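Methyltransferase-like protein 13 (Homo sapiens, PDB 5WCJ) methylates the translation elongation factor eEF1A at its N-terminal glycine and at a lysine, the chain here being the C-terminal domain that modifies the N terminus. Local coordinates at residues L44-G50 with Y118-D124; I69-D75 with M94-D100; G158-L164 with N196-Q202. All blocks are in the same frame, centred on the assembly; numbering follows the deposited sequence.

From the N terminus, strand 44-49 comes first and pairs with strand 118-123, so contact 1 closes a loop of 67 residues through the middle of the sheet. Contact 2 lies wholly within that loop: strand 67-73 runs into helix 76-85 and returns as the edge strand 94-98. Contact 3 follows in series, pairing 158-164 with the antiparallel strand 197-202. Strand 67-73 flanks 44-49 and strand 158-164 flanks 118-123, so contacts 2 and 3 sit to either side of contact 1 in one seven-stranded sheet, their centres about 19 Å apart. Contacts 1 and 2 both touch SAH; contact 3 adds the one reversed strand, 197-202, inserted between 158-164 and 185-190 as in class I methyltransferases.

Contact 1. Residues L44-G50 with Y118-D124; sequences LALLVVG and YDVIMFD. With SAH (S-adenosyl-L-homocysteine), chain F.
In the central parallel pair of the Rossmann-like class I methyltransferase sheet, the axes of 44-49 and 120-123 approach to 4.7 Å at 12°, with Leu46 opposite Val120 through to Val49 opposite Phe123. Backbone hydrogen bonds alternate: Val120 N to Ala45 O (3.2 Å), Leu47 N to Val120 O (3.0 Å), Met122 N to Leu47 O (2.8 Å), Val49 N to Met122 O (2.9 Å) and Asp124 N to Val49 O (2.8 Å). At Asp119 (phi/psi -73/-35) the chain turns a corner; Asp119 OD2, replacing a carbonyl, accepts from Ala45 N at 2.8 Å, while Asp119 N weakly hydrogen-bonds Ala45 O. Leu47 CB sits 3.7 Å from the Tyr118 ring centroid in a CH-pi contact, with Tyr118 OH hydrogen-bonded to Asp70. On the other face Leu46 CD1 meets Val120 CG1 at 3.5 Å.

The C-terminal ends open onto SAH. Gly50, at phi/psi 102/112, has no room for a CB, and its CA lies 3.5 Å from SAH O4'. Asp124 (chi1 t) is held by His22, His23 and Asn163, whereas buried Asp124 O lacks a hydrogen-bond donor and meets Gly50 CA at 3.6 Å (CA-H...O). One water donates to Gly50 O (2.7 Å) and Asp124 OD2 (2.8 Å).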
loop_
_atom_site.group_PDB
_atom_site.type_symbol
_atom_site.label_atom_id
_atom_site.label_comp_id
_atom_site.label_asym_id
_atom_site.label_seq_id
_atom_site.Cartn_x
_atom_site.Cartn_y
_atom_site.Cartn_z
ATOM N N LEU A 44 4.670 11.313 -4.193
ATOM C CA LEU A 44 4.660 9.868 -4.012
ATOM C C LEU A 44 3.321 9.417 -4.542
ATOM O O LEU A 44 2.316 9.932 -4.100
ATOM C CB LEU A 44 4.782 9.596 -2.519
ATOM C CG LEU A 44 4.870 8.177 -1.988
ATOM C CD1 LEU A 44 6.152 7.543 -2.469
ATOM C CD2 LEU A 44 4.813 8.200 -0.462
ATOM N N ALA A 45 3.321 8.500 -5.505
ATOM C CA ALA A 45 2.097 7.923 -6.045
ATOM C C ALA A 45 1.848 6.549 -5.388
ATOM O O ALA A 45 2.706 5.654 -5.476
ATOM C CB ALA A 45 2.221 7.785 -7.543
ATOM N N LEU A 46 0.688 6.387 -4.760
ATOM C CA LEU A 46 0.367 5.175 -4.018
ATOM C C LEU A 46 -1.000 4.626 -4.408
ATOM O O LEU A 46 -1.999 5.356 -4.413
ATOM C CB LEU A 46 0.414 5.448 -2.507
ATOM C CG LEU A 46 -0.387 4.493 -1.614
ATOM C CD1 LEU A 46 0.401 3.226 -1.369
ATOM C CD2 LEU A 46 -0.743 5.127 -0.274
ATOM N N LEU A 47 -1.041 3.320 -4.695
ATOM C CA LEU A 47 -2.273 2.608 -4.969
ATOM C C LEU A 47 -2.533 1.743 -3.736
ATOM O O LEU A 47 -1.645 1.003 -3.298
ATOM C CB LEU A 47 -2.097 1.699 -6.193
ATOM C CG LEU A 47 -3.260 0.753 -6.519
ATOM C CD1 LEU A 47 -4.522 1.526 -6.874
ATOM C CD2 LEU A 47 -2.852 -0.125 -7.675
ATOM N N VAL A 48 -3.723 1.834 -3.183
ATOM C CA VAL A 48 -4.098 1.021 -2.029
ATOM C C VAL A 48 -5.349 0.235 -2.367
ATOM O O VAL A 48 -6.351 0.820 -2.750
ATOM C CB VAL A 48 -4.354 1.873 -0.752
ATOM C CG1 VAL A 48 -4.658 0.948 0.431
ATOM C CG2 VAL A 48 -3.192 2.779 -0.472
ATOM N N VAL A 49 -5.291 -1.088 -2.227
ATOM C CA VAL A 49 -6.451 -1.935 -2.465
ATOM C C VAL A 49 -6.950 -2.406 -1.132
ATOM O O VAL A 49 -6.195 -3.051 -0.377
ATOM C CB VAL A 49 -6.109 -3.154 -3.334
ATOM C CG1 VAL A 49 -7.374 -3.934 -3.633
ATOM C CG2 VAL A 49 -5.395 -2.691 -4.596
ATOM N N GLY A 50 -8.214 -2.080 -0.861
ATOM C CA GLY A 50 -8.877 -2.405 0.372
ATOM C C GLY A 50 -8.922 -1.170 1.255
ATOM O O GLY A 50 -7.883 -0.718 1.713
ATOM N N TYR A 118 3.064 3.501 -10.231
ATOM C CA TYR A 118 3.005 3.816 -8.812
ATOM C C TYR A 118 4.339 3.578 -8.139
ATOM O O TYR A 118 5.020 2.575 -8.406
ATOM C CB TYR A 118 1.915 2.989 -8.122
ATOM C CG TYR A 118 0.524 3.320 -8.596
ATOM C CD1 TYR A 118 -0.165 4.425 -8.087
ATOM C CD2 TYR A 118 -0.110 2.538 -9.543
ATOM C CE1 TYR A 118 -1.435 4.746 -8.520
ATOM C CE2 TYR A 118 -1.386 2.857 -9.987
ATOM C CZ TYR A 118 -2.040 3.966 -9.464
ATOM O OH TYR A 118 -3.318 4.292 -9.859
ATOM N N ASP A 119 4.672 4.453 -7.192
ATOM C CA ASP A 119 5.830 4.241 -6.333
ATOM C C ASP A 119 5.571 3.109 -5.300
ATOM O O ASP A 119 6.482 2.378 -4.924
ATOM C CB ASP A 119 6.194 5.529 -5.604
ATOM C CG ASP A 119 6.524 6.672 -6.568
ATOM O OD1 ASP A 119 7.509 6.544 -7.302
ATOM O OD2 ASP A 119 5.767 7.662 -6.601
ATOM N N VAL A 120 4.344 3.015 -4.827
ATOM C CA VAL A 120 3.992 2.073 -3.798
ATOM C C VAL A 120 2.636 1.474 -4.144
ATOM O O VAL A 120 1.705 2.190 -4.467
ATOM C CB VAL A 120 3.881 2.740 -2.400
ATOM C CG1 VAL A 120 3.514 1.705 -1.336
ATOM C CG2 VAL A 120 5.156 3.454 -2.008
ATOM N N ILE A 121 2.525 0.161 -4.026
ATOM C CA ILE A 121 1.251 -0.516 -4.139
ATOM C C ILE A 121 1.038 -1.312 -2.856
ATOM O O ILE A 121 1.873 -2.140 -2.494
ATOM C CB ILE A 121 1.186 -1.432 -5.386
ATOM C CG1 ILE A 121 1.348 -0.618 -6.682
ATOM C CG2 ILE A 121 -0.101 -2.228 -5.405
ATOM C CD1 ILE A 121 1.484 -1.491 -7.916
ATOM N N MET A 122 -0.082 -1.061 -2.184
ATOM C CA MET A 122 -0.422 -1.745 -0.937
ATOM C C MET A 122 -1.651 -2.598 -1.132
ATOM O O MET A 122 -2.689 -2.091 -1.603
ATOM C CB MET A 122 -0.662 -0.734 0.191
ATOM C CG MET A 122 0.572 0.002 0.655
ATOM S SD MET A 122 0.152 1.105 2.042
ATOM C CE MET A 122 1.774 1.723 2.461
ATOM N N PHE A 123 -1.561 -3.869 -0.717
ATOM C CA PHE A 123 -2.737 -4.750 -0.638
ATOM C C PHE A 123 -3.099 -4.947 0.811
ATOM O O PHE A 123 -2.328 -5.558 1.565
ATOM C CB PHE A 123 -2.448 -6.116 -1.268
ATOM C CG PHE A 123 -2.411 -6.139 -2.783
ATOM C CD1 PHE A 123 -2.556 -4.994 -3.561
ATOM C CD2 PHE A 123 -2.198 -7.356 -3.440
ATOM C CE1 PHE A 123 -2.513 -5.051 -4.930
ATOM C CE2 PHE A 123 -2.162 -7.402 -4.822
ATOM C CZ PHE A 123 -2.285 -6.254 -5.554
ATOM N N ASP A 124 -4.275 -4.432 1.186
ATOM C CA ASP A 124 -4.861 -4.589 2.512
ATOM C C ASP A 124 -6.247 -5.156 2.301
ATOM O O ASP A 124 -7.252 -4.583 2.731
ATOM C CB ASP A 124 -4.907 -3.210 3.207
ATOM C CG ASP A 124 -5.181 -3.272 4.698
ATOM O OD1 ASP A 124 -4.951 -4.325 5.315
ATOM O OD2 ASP A 124 -5.632 -2.213 5.258
HETATM C CG SAH F . -8.852 -3.806 5.741
HETATM S SD SAH F . -10.539 -4.437 5.520
HETATM C "C5'" SAH F . -10.455 -5.322 3.941
HETATM C "C4'" SAH F . -11.037 -4.433 2.860
HETATM O "O4'" SAH F . -10.849 -5.084 1.579
HETATM C "C3'" SAH F . -12.551 -4.198 3.012
HETATM O "O3'" SAH F . -12.844 -2.815 2.851
HETATM C "C2'" SAH F . -13.142 -5.027 1.865
HETATM O "O2'" SAH F . -14.361 -4.548 1.307
HETATM C "C1'" SAH F . -12.029 -4.868 0.839
HETATM N N9 SAH F . -12.045 -5.836 -0.255
HETATM C C8 SAH F . -12.343 -7.173 -0.179
HETATM N N7 SAH F . -12.199 -7.817 -1.312
HETATM C C5 SAH F . -11.776 -6.838 -2.194
HETATM C C6 SAH F . -11.427 -6.873 -3.554
HETATM N N6 SAH F . -11.442 -8.005 -4.304
HETATM N N1 SAH F . -11.060 -5.714 -4.137
HETATM C C2 SAH F . -11.050 -4.589 -3.404
HETATM N N3 SAH F . -11.339 -4.436 -2.108
HETATM C C4 SAH F . -11.691 -5.606 -1.555
HETATM O O HOH W 1 -6.476 0.102 3.842
#

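Contact 2. Residues I69-D75 with M94-D100; sequences IDAVEID and MKVHIAD. With SAH (S-adenosyl-L-homocysteine), chain F.
Strand 67-73, helix 76-85 and strand 94-98 form a beta-alpha-beta unit of the Rossmann-like methyltransferase fold, and its two parallel strands end at the cofactor. Their segment axes approach to 4.7 Å and cross at -23°. The register pairs Ile69 with Met94, Asp70 with Lys95, Ala71 with Val96, Val72 with His97 and Glu73 with Ile98, all in extended conformation.

Five backbone hydrogen bonds join them: Lys95 N to Ile69 O (3.0 Å), Ala71 N to Lys95 O (2.8 Å), His97 N to Ala71 O (2.8 Å), Glu73 N to His97 O (3.0 Å) and Ala99 N to Glu73 O (3.0 Å).

Apolar contacts lie on both faces. Ile69 CD1 meets Met94 SD at 3.9 Å and Ala71 CB meets Val96 CG2 at 4.0 Å on one; on the other, Val72 CG1 reaches Ala99 CB at 4.1 Å. Here too the edge of the His97 ring (chi1 m) approaches Asp70, CE1 to OD1 3.2 Å, while Asp70 OD2 hydrogen-bonds to Tyr118.

Polar side chains at and just past the strand ends bind SAH. Glu73, the acidic residue ending the second strand as is usual in class I methyltransferases, extends beyond the strand end (chi1 t, chi2 p): its OE1 accepts from SAH O3' at 2.6 Å and its OE2 from SAH O2' at a very short 2.5 Å. Glu73 OE2 also accepts from Asp75 N (3.0 Å). Asp75 and Asp100, both chi1 t, are N-caps, accepting from Ser77 N and Leu102 N. Asp100 reads the adenine as well, SAH N6 donating to Asp100 OD1 at 2.9 Å.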
loop_
_atom_site.group_PDB
_atom_site.type_symbol
_atom_site.label_atom_id
_atom_site.label_comp_id
_atom_site.label_asym_id
_atom_site.label_seq_id
_atom_site.Cartn_x
_atom_site.Cartn_y
_atom_site.Cartn_z
ATOM N N ILE A 69 -2.969 9.443 -3.769
ATOM C CA ILE A 69 -3.452 8.088 -3.486
ATOM C C ILE A 69 -4.641 7.746 -4.363
ATOM O O ILE A 69 -5.610 8.495 -4.423
ATOM C CB ILE A 69 -3.853 7.979 -2.020
ATOM C CG1 ILE A 69 -2.630 8.250 -1.118
ATOM C CG2 ILE A 69 -4.516 6.632 -1.730
ATOM C CD1 ILE A 69 -2.964 8.413 0.357
ATOM N N ASP A 70 -4.583 6.569 -4.986
ATOM C CA ASP A 70 -5.745 5.911 -5.583
ATOM C C ASP A 70 -6.085 4.718 -4.684
ATOM O O ASP A 70 -5.230 3.873 -4.445
ATOM C CB ASP A 70 -5.404 5.430 -6.977
ATOM C CG ASP A 70 -5.344 6.565 -7.996
ATOM O OD1 ASP A 70 -6.356 7.280 -8.138
ATOM O OD2 ASP A 70 -4.318 6.702 -8.699
ATOM N N ALA A 71 -7.290 4.708 -4.142
ATOM C CA ALA A 71 -7.764 3.639 -3.274
ATOM C C ALA A 71 -8.847 2.873 -4.022
ATOM O O ALA A 71 -9.739 3.478 -4.621
ATOM C CB ALA A 71 -8.302 4.200 -1.980
ATOM N N VAL A 72 -8.746 1.553 -4.026
ATOM C CA VAL A 72 -9.732 0.712 -4.695
ATOM C C VAL A 72 -10.459 -0.131 -3.651
ATOM O O VAL A 72 -9.835 -0.766 -2.825
ATOM C CB VAL A 72 -9.059 -0.168 -5.757
ATOM C CG1 VAL A 72 -10.096 -0.995 -6.497
ATOM C CG2 VAL A 72 -8.255 0.701 -6.702
ATOM N N GLU A 73 -11.783 -0.096 -3.653
ATOM C CA GLU A 73 -12.580 -0.743 -2.639
ATOM C C GLU A 73 -13.775 -1.417 -3.321
ATOM O O GLU A 73 -14.476 -0.775 -4.092
ATOM C CB GLU A 73 -13.071 0.299 -1.613
ATOM C CG GLU A 73 -14.130 -0.174 -0.629
ATOM C CD GLU A 73 -13.749 -1.445 0.101
ATOM O OE1 GLU A 73 -12.593 -1.532 0.617
ATOM O OE2 GLU A 73 -14.602 -2.371 0.200
ATOM N N ILE A 74 -13.998 -2.684 -3.015
ATOM C CA ILE A 74 -15.058 -3.459 -3.722
ATOM C C ILE A 74 -16.477 -3.134 -3.228
ATOM O O ILE A 74 -17.423 -3.218 -4.011
ATOM C CB ILE A 74 -14.794 -4.972 -3.629
ATOM C CG1 ILE A 74 -15.557 -5.729 -4.721
ATOM C CG2 ILE A 74 -15.092 -5.540 -2.264
ATOM C CD1 ILE A 74 -15.172 -7.206 -4.740
ATOM N N ASP A 75 -16.605 -2.723 -1.961
ATOM C CA ASP A 75 -17.893 -2.603 -1.260
ATOM C C ASP A 75 -18.223 -1.125 -1.054
ATOM O O ASP A 75 -17.569 -0.464 -0.226
ATOM C CB ASP A 75 -17.806 -3.339 0.071
ATOM C CG ASP A 75 -19.126 -3.352 0.863
ATOM O OD1 ASP A 75 -20.126 -2.730 0.446
ATOM O OD2 ASP A 75 -19.132 -3.981 1.946
ATOM N N MET A 94 -6.594 12.331 -3.192
ATOM C CA MET A 94 -7.081 11.005 -2.761
ATOM C C MET A 94 -8.396 10.685 -3.408
ATOM O O MET A 94 -9.416 11.349 -3.141
ATOM C CB MET A 94 -7.216 10.892 -1.250
ATOM C CG MET A 94 -7.564 9.449 -0.813
ATOM S SD MET A 94 -6.807 9.078 0.753
ATOM C CE MET A 94 -7.420 10.380 1.808
ATOM N N LYS A 95 -8.372 9.679 -4.281
ATOM C CA LYS A 95 -9.542 9.253 -5.029
ATOM C C LYS A 95 -9.848 7.802 -4.674
ATOM O O LYS A 95 -8.928 6.985 -4.592
ATOM C CB LYS A 95 -9.267 9.310 -6.531
ATOM C CG LYS A 95 -8.950 10.684 -7.101
ATOM C CD LYS A 95 -10.165 11.595 -7.087
ATOM C CE LYS A 95 -9.815 12.984 -7.605
ATOM N NZ LYS A 95 -10.842 13.952 -7.156
ATOM N N VAL A 96 -11.125 7.489 -4.517
ATOM C CA VAL A 96 -11.571 6.131 -4.249
ATOM C C VAL A 96 -12.353 5.637 -5.458
ATOM O O VAL A 96 -13.212 6.340 -5.988
ATOM C CB VAL A 96 -12.392 6.016 -2.963
ATOM C CG1 VAL A 96 -12.869 4.574 -2.737
ATOM C CG2 VAL A 96 -11.549 6.442 -1.771
ATOM N N HIS A 97 -12.003 4.446 -5.911
ATOM C CA HIS A 97 -12.698 3.783 -7.010
ATOM C C HIS A 97 -13.405 2.554 -6.449
ATOM O O HIS A 97 -12.787 1.741 -5.747
ATOM C CB HIS A 97 -11.693 3.397 -8.064
ATOM C CG HIS A 97 -10.905 4.550 -8.597
ATOM N ND1 HIS A 97 -9.748 5.008 -7.992
ATOM C CD2 HIS A 97 -11.109 5.350 -9.671
ATOM C CE1 HIS A 97 -9.277 6.039 -8.678
ATOM N NE2 HIS A 97 -10.088 6.270 -9.695
ATOM N N ILE A 98 -14.696 2.409 -6.742
ATOM C CA ILE A 98 -15.465 1.262 -6.297
ATOM C C ILE A 98 -15.344 0.204 -7.385
ATOM O O ILE A 98 -15.891 0.369 -8.460
ATOM C CB ILE A 98 -16.936 1.604 -5.983
ATOM C CG1 ILE A 98 -17.010 2.669 -4.874
ATOM C CG2 ILE A 98 -17.691 0.357 -5.528
ATOM C CD1 ILE A 98 -16.325 2.270 -3.561
ATOM N N ALA A 99 -14.590 -0.849 -7.076
ATOM C CA ALA A 99 -14.225 -1.894 -8.028
ATOM C C ALA A 99 -13.548 -3.036 -7.290
ATOM O O ALA A 99 -13.009 -2.869 -6.168
ATOM C CB ALA A 99 -13.299 -1.338 -9.105
ATOM N N ASP A 100 -13.586 -4.213 -7.904
ATOM C CA ASP A 100 -12.743 -5.324 -7.484
ATOM C C ASP A 100 -11.326 -4.911 -7.852
ATOM O O ASP A 100 -11.076 -4.527 -8.987
ATOM C CB ASP A 100 -13.164 -6.576 -8.269
ATOM C CG ASP A 100 -12.460 -7.841 -7.831
ATOM O OD1 ASP A 100 -11.328 -7.830 -7.245
ATOM O OD2 ASP A 100 -13.055 -8.908 -8.126
HETATM C CG SAH F . -8.852 -3.806 5.741
HETATM S SD SAH F . -10.539 -4.437 5.520
HETATM C "C5'" SAH F . -10.455 -5.322 3.941
HETATM C "C4'" SAH F . -11.037 -4.433 2.860
HETATM O "O4'" SAH F . -10.849 -5.084 1.579
HETATM C "C3'" SAH F . -12.551 -4.198 3.012
HETATM O "O3'" SAH F . -12.844 -2.815 2.851
HETATM C "C2'" SAH F . -13.142 -5.027 1.865
HETATM O "O2'" SAH F . -14.361 -4.548 1.307
HETATM C "C1'" SAH F . -12.029 -4.868 0.839
HETATM N N9 SAH F . -12.045 -5.836 -0.255
HETATM C C8 SAH F . -12.343 -7.173 -0.179
HETATM N N7 SAH F . -12.199 -7.817 -1.312
HETATM C C5 SAH F . -11.776 -6.838 -2.194
HETATM C C6 SAH F . -11.427 -6.873 -3.554
HETATM N N6 SAH F . -11.442 -8.005 -4.304
HETATM N N1 SAH F . -11.060 -5.714 -4.137
HETATM C C2 SAH F . -11.050 -4.589 -3.404
HETATM N N3 SAH F . -11.339 -4.436 -2.108
HETATM C C4 SAH F . -11.691 -5.606 -1.555
#

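Contact 3. Residues G158-L164 with N196-Q202; sequences GVFILNL and NEILFCQ
Leu199 (chi1 m, chi2 t) lays its CD1 against Leu162 CD2 at 3.6 Å and Leu164 CD2 at 3.9 Å. On the same face Cys201 SG lies obliquely 5.1 Å from the centroid of the Phe160 ring, a sulfur-aromatic contact, and on the other face Ile161 CG2 meets Ile198 CG2 at 3.6 Å. The strands run antiparallel, axes 4.6 Å apart at 157°. Phe160-Cys201, Leu162-Leu199 and Leu164-Glu197 are hydrogen-bonded pairs, each with two N-H...O hydrogen bonds, the shortest Cys201 N to Phe160 O at 2.7 Å; Ile161-Phe200 and Asn163-Ile198 are non-hydrogen-bonded pairs. Side chains close both ends: Gln202 NE2 donates to Gly158 O (3.1 Å) and Asn196 ND2 to Asn163 OD1 (3.0 Å), while Asn163 ND2 is hydrogen-bonded to Asp124.

Strand 197-202 is the one reversed strand of the sheet, inserted between 158-164 and 185-190 as in class I methyltransferases. Helix 169-182 packs on the Phe160 and Leu199 face, helix 21-28 on the Ile161 and Ile198 face, and strands 118-123 and 185-190 flank the pair.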
loop_
_atom_site.group_PDB
_atom_site.type_symbol
_atom_site.label_atom_id
_atom_site.label_comp_id
_atom_site.label_asym_id
_atom_site.label_seq_id
_atom_site.Cartn_x
_atom_site.Cartn_y
_atom_site.Cartn_z
ATOM N N GLY A 158 10.165 0.938 -6.873
ATOM C CA GLY A 158 9.027 1.030 -5.966
ATOM C C GLY A 158 8.933 -0.179 -5.052
ATOM O O GLY A 158 9.796 -1.081 -5.071
ATOM N N VAL A 159 7.868 -0.197 -4.253
ATOM C CA VAL A 159 7.663 -1.243 -3.287
ATOM C C VAL A 159 6.215 -1.727 -3.369
ATOM O O VAL A 159 5.294 -0.916 -3.461
ATOM C CB VAL A 159 8.079 -0.821 -1.856
ATOM C CG1 VAL A 159 7.259 0.345 -1.342
ATOM C CG2 VAL A 159 8.006 -2.021 -0.909
ATOM N N PHE A 160 6.049 -3.048 -3.343
ATOM C CA PHE A 160 4.738 -3.699 -3.298
ATOM C C PHE A 160 4.607 -4.293 -1.890
ATOM O O PHE A 160 5.466 -5.070 -1.484
ATOM C CB PHE A 160 4.716 -4.775 -4.393
ATOM C CG PHE A 160 3.547 -5.697 -4.358
ATOM C CD1 PHE A 160 2.256 -5.237 -4.180
ATOM C CD2 PHE A 160 3.746 -7.048 -4.613
ATOM C CE1 PHE A 160 1.171 -6.120 -4.161
ATOM C CE2 PHE A 160 2.682 -7.938 -4.609
ATOM C CZ PHE A 160 1.382 -7.473 -4.397
ATOM N N ILE A 161 3.585 -3.873 -1.146
ATOM C CA ILE A 161 3.442 -4.184 0.268
ATOM C C ILE A 161 2.148 -4.939 0.427
ATOM O O ILE A 161 1.087 -4.429 0.022
ATOM C CB ILE A 161 3.439 -2.914 1.127
ATOM C CG1 ILE A 161 4.693 -2.060 0.829
ATOM C CG2 ILE A 161 3.255 -3.262 2.596
ATOM C CD1 ILE A 161 4.719 -0.701 1.508
ATOM N N LEU A 162 2.220 -6.120 1.043
ATOM C CA LEU A 162 1.089 -7.026 1.146
ATOM C C LEU A 162 0.833 -7.416 2.606
ATOM O O LEU A 162 1.767 -7.833 3.278
ATOM C CB LEU A 162 1.456 -8.294 0.363
ATOM C CG LEU A 162 0.524 -9.490 0.382
ATOM C CD1 LEU A 162 -0.745 -9.133 -0.377
ATOM C CD2 LEU A 162 1.206 -10.696 -0.224
ATOM N N ASN A 163 -0.414 -7.318 3.045
ATOM C CA ASN A 163 -0.861 -7.839 4.325
ATOM C C ASN A 163 -1.301 -9.272 4.036
ATOM O O ASN A 163 -2.247 -9.469 3.273
ATOM C CB ASN A 163 -2.013 -7.000 4.852
ATOM C CG ASN A 163 -2.624 -7.544 6.140
ATOM O OD1 ASN A 163 -1.982 -8.259 6.887
ATOM N ND2 ASN A 163 -3.890 -7.173 6.405
ATOM N N LEU A 164 -0.626 -10.260 4.646
ATOM C CA LEU A 164 -0.898 -11.706 4.414
ATOM C C LEU A 164 -1.324 -12.426 5.694
ATOM O O LEU A 164 -0.650 -12.330 6.727
ATOM C CB LEU A 164 0.347 -12.379 3.869
ATOM C CG LEU A 164 0.349 -13.898 3.592
ATOM C CD1 LEU A 164 -0.513 -14.175 2.372
ATOM C CD2 LEU A 164 1.765 -14.364 3.340
ATOM N N ASN A 196 -1.008 -12.043 11.180
ATOM C CA ASN A 196 -0.669 -11.273 9.959
ATOM C C ASN A 196 0.814 -11.132 9.786
ATOM O O ASN A 196 1.545 -10.919 10.773
ATOM C CB ASN A 196 -1.242 -9.845 10.046
ATOM C CG ASN A 196 -2.729 -9.828 10.233
ATOM O OD1 ASN A 196 -3.239 -10.395 11.209
ATOM N ND2 ASN A 196 -3.448 -9.213 9.295
ATOM N N GLU A 197 1.281 -11.248 8.559
ATOM C CA GLU A 197 2.602 -10.769 8.262
ATOM C C GLU A 197 2.591 -9.822 7.069
ATOM O O GLU A 197 1.734 -9.919 6.191
ATOM C CB GLU A 197 3.570 -11.906 8.076
ATOM C CG GLU A 197 3.401 -12.741 6.857
ATOM C CD GLU A 197 4.273 -13.990 6.935
ATOM O OE1 GLU A 197 4.143 -14.767 7.929
ATOM O OE2 GLU A 197 5.074 -14.190 6.001
ATOM N N ILE A 198 3.541 -8.901 7.064
ATOM C CA ILE A 198 3.627 -7.911 6.010
ATOM C C ILE A 198 4.796 -8.303 5.138
ATOM O O ILE A 198 5.905 -8.546 5.636
ATOM C CB ILE A 198 3.788 -6.457 6.537
ATOM C CG1 ILE A 198 2.664 -6.087 7.513
ATOM C CG2 ILE A 198 3.882 -5.499 5.356
ATOM C CD1 ILE A 198 1.251 -6.343 7.005
ATOM N N LEU A 199 4.538 -8.416 3.833
ATOM C CA LEU A 199 5.557 -8.673 2.875
ATOM C C LEU A 199 5.867 -7.387 2.128
ATOM O O LEU A 199 4.973 -6.679 1.690
ATOM C CB LEU A 199 5.121 -9.725 1.872
ATOM C CG LEU A 199 4.484 -10.992 2.459
ATOM C CD1 LEU A 199 4.153 -11.950 1.325
ATOM C CD2 LEU A 199 5.377 -11.655 3.452
ATOM N N PHE A 200 7.142 -7.123 1.956
ATOM C CA PHE A 200 7.615 -5.941 1.229
ATOM C C PHE A 200 8.404 -6.466 0.043
ATOM O O PHE A 200 9.447 -7.154 0.208
ATOM C CB PHE A 200 8.533 -5.097 2.100
ATOM C CG PHE A 200 7.981 -4.761 3.446
ATOM C CD1 PHE A 200 7.204 -3.620 3.629
ATOM C CD2 PHE A 200 8.265 -5.569 4.560
ATOM C CE1 PHE A 200 6.703 -3.306 4.877
ATOM C CE2 PHE A 200 7.765 -5.255 5.806
ATOM C CZ PHE A 200 7.001 -4.108 5.971
ATOM N N CYS A 201 7.919 -6.199 -1.156
ATOM C CA CYS A 201 8.427 -6.847 -2.357
ATOM C C CYS A 201 8.990 -5.814 -3.317
ATOM O O CYS A 201 8.340 -4.809 -3.662
ATOM C CB CYS A 201 7.318 -7.639 -3.074
ATOM S SG CYS A 201 6.370 -8.698 -1.953
ATOM N N GLN A 202 10.201 -6.073 -3.767
ATOM C CA GLN A 202 10.859 -5.177 -4.721
ATOM C C GLN A 202 11.493 -5.964 -5.870
ATOM O O GLN A 202 11.590 -7.214 -5.833
ATOM C CB GLN A 202 11.890 -4.346 -3.987
ATOM C CG GLN A 202 11.267 -3.372 -3.014
ATOM C CD GLN A 202 12.246 -2.345 -2.531
ATOM O OE1 GLN A 202 13.120 -2.660 -1.741
ATOM N NE2 GLN A 202 12.125 -1.115 -3.021
#